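Local coordinates for exopolysaccharide biosynthesis protein (PDB 6TGF) that probably hydrolyses and remodels the bacterial exopolysaccharide of the Pantoea stewartii biofilm, as a trimer of chains with a bacteriophage tailspike-like parallel beta-helix fold, at residues B[333-339]-B[364-369]. Residues are numbered along the deposited sequence; the frame is centred on the assembly and turned at random.
Sequences IFNGNTD and RFNNVG
Phe334 packs its ring on the side chain of Val368, with CD2 of Phe334 3.6 Å from CG2 of Val368; both residues have chi1 in the t well. This contact joins successive coils of the tailspike-like parallel beta-helix. Strands 333-335 and 364-366 run parallel, their axes 5.0 Å apart at closest approach and 10° from aligned. The register pairs Ile333 with Arg364, Phe334 with Phe365, and Asn335 with Asn366. Phe334 and Phe365 point into the coil, where both touch Leu347 of strand 346-350. The other two pairs point to the opposite, outer face. There Arg364 makes a cation-pi contact with Tyr387.

Two backbone hydrogen bonds join the strands: Phe334 N to Arg364 O (3.0 Å) and Asn366 N to Phe334 O (3.1 Å). Gly336 N, just past the strand, continues the pattern to Asn366 O (2.9 Å). CA of Asn335 also makes a CA-H...O contact with O of Asn366 at 3.2 Å.

Beyond the strands, both segments turn. Asn367 takes a left-handed helical conformation (phi/psi 57/45), as does Asn337 (61/32). Gly336 lies close to 367-368; a beta carbon there would clash with O of Asn367 and CA of Val368. Asn367, with chi1 m, sends ND2 to OD1 of Asn335 in a 3.0 Å hydrogen bond, so this side chain bridges neighbouring coils. The 336-338 turn is also held within its own loop, where Asn343 ND2 bonds the carbonyl of Gly336. The CA-to-CB bond of Thr338 points toward 364-369, and its backbone N donates to O of Asn367 at 3.1 Å.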
# COMPACT_ATOMS: atom_id res chain seq x y z
N ILE B 333 13.52 5.57 16.95
CA ILE B 333 12.74 5.82 18.20
C ILE B 333 13.26 7.14 18.78
O ILE B 333 14.49 7.26 18.95
CB ILE B 333 12.88 4.65 19.20
CG1 ILE B 333 12.60 3.30 18.53
CG2 ILE B 333 11.99 4.89 20.41
CD1 ILE B 333 12.78 2.10 19.44
N PHE B 334 12.37 8.10 19.05
CA PHE B 334 12.69 9.35 19.79
C PHE B 334 11.94 9.34 21.13
O PHE B 334 10.70 9.49 21.13
CB PHE B 334 12.35 10.60 18.98
CG PHE B 334 12.51 11.90 19.74
CD1 PHE B 334 13.65 12.13 20.49
CD2 PHE B 334 11.53 12.87 19.72
CE1 PHE B 334 13.81 13.32 21.20
CE2 PHE B 334 11.69 14.06 20.43
CZ PHE B 334 12.82 14.28 21.17
N ASN B 335 12.69 9.16 22.22
CA ASN B 335 12.18 9.23 23.62
C ASN B 335 12.41 10.66 24.14
O ASN B 335 13.56 10.96 24.54
CB ASN B 335 12.84 8.17 24.50
CG ASN B 335 12.36 8.22 25.94
OD1 ASN B 335 11.27 8.71 26.23
ND2 ASN B 335 13.18 7.70 26.85
N GLY B 336 11.36 11.48 24.13
CA GLY B 336 11.40 12.90 24.54
C GLY B 336 11.62 13.08 26.04
O GLY B 336 12.05 14.18 26.44
N ASN B 337 11.31 12.05 26.84
CA ASN B 337 11.52 12.00 28.32
C ASN B 337 10.72 13.12 29.01
O ASN B 337 11.18 13.61 30.06
CB ASN B 337 13.00 12.09 28.68
CG ASN B 337 13.76 10.80 28.45
OD1 ASN B 337 13.29 9.72 28.80
ND2 ASN B 337 14.95 10.90 27.87
N THR B 338 9.56 13.50 28.46
CA THR B 338 8.68 14.57 29.01
C THR B 338 7.97 14.07 30.27
O THR B 338 7.53 14.91 31.07
CB THR B 338 7.68 15.07 27.96
OG1 THR B 338 7.20 16.34 28.38
CG2 THR B 338 6.51 14.13 27.75
N ASP B 339 7.85 12.74 30.43
CA ASP B 339 7.18 12.09 31.58
C ASP B 339 7.97 12.36 32.87
O ASP B 339 7.32 12.57 33.91
CB ASP B 339 6.98 10.59 31.34
CG ASP B 339 8.24 9.82 30.98
OD1 ASP B 339 9.15 10.43 30.39
OD2 ASP B 339 8.29 8.61 31.29
N ARG B 364 8.89 5.69 15.99
CA ARG B 364 8.22 5.62 17.31
C ARG B 364 8.46 6.92 18.07
O ARG B 364 9.63 7.31 18.21
CB ARG B 364 8.72 4.41 18.12
CG ARG B 364 8.28 3.07 17.57
CD ARG B 364 8.39 1.94 18.58
NE ARG B 364 7.10 1.50 19.12
CZ ARG B 364 6.23 0.72 18.47
NH1 ARG B 364 6.50 0.29 17.25
NH2 ARG B 364 5.09 0.37 19.05
N PHE B 365 7.39 7.58 18.52
CA PHE B 365 7.42 8.81 19.36
C PHE B 365 6.96 8.46 20.78
O PHE B 365 5.74 8.32 21.00
CB PHE B 365 6.56 9.91 18.73
CG PHE B 365 6.91 10.21 17.29
CD1 PHE B 365 8.11 10.82 16.96
CD2 PHE B 365 6.03 9.88 16.26
CE1 PHE B 365 8.43 11.10 15.64
CE2 PHE B 365 6.35 10.16 14.94
CZ PHE B 365 7.55 10.77 14.64
N ASN B 366 7.91 8.32 21.70
CA ASN B 366 7.65 7.98 23.13
C ASN B 366 7.90 9.23 23.99
O ASN B 366 9.03 9.75 23.95
CB ASN B 366 8.53 6.82 23.61
CG ASN B 366 8.29 5.54 22.85
OD1 ASN B 366 7.16 5.25 22.44
ND2 ASN B 366 9.33 4.74 22.67
N ASN B 367 6.88 9.68 24.72
CA ASN B 367 6.99 10.75 25.76
C ASN B 367 7.56 12.02 25.13
O ASN B 367 8.46 12.63 25.75
CB ASN B 367 7.84 10.29 26.94
CG ASN B 367 7.54 8.87 27.37
OD1 ASN B 367 6.50 8.61 27.98
ND2 ASN B 367 8.44 7.95 27.06
N VAL B 368 7.07 12.42 23.95
CA VAL B 368 7.49 13.66 23.24
C VAL B 368 6.65 14.82 23.78
O VAL B 368 5.41 14.75 23.69
CB VAL B 368 7.36 13.51 21.71
CG1 VAL B 368 7.64 14.82 20.98
CG2 VAL B 368 8.25 12.40 21.18
N GLY B 369 7.32 15.84 24.33
CA GLY B 369 6.69 17.03 24.93
C GLY B 369 6.36 18.09 23.89
O GLY B 369 5.32 18.76 24.05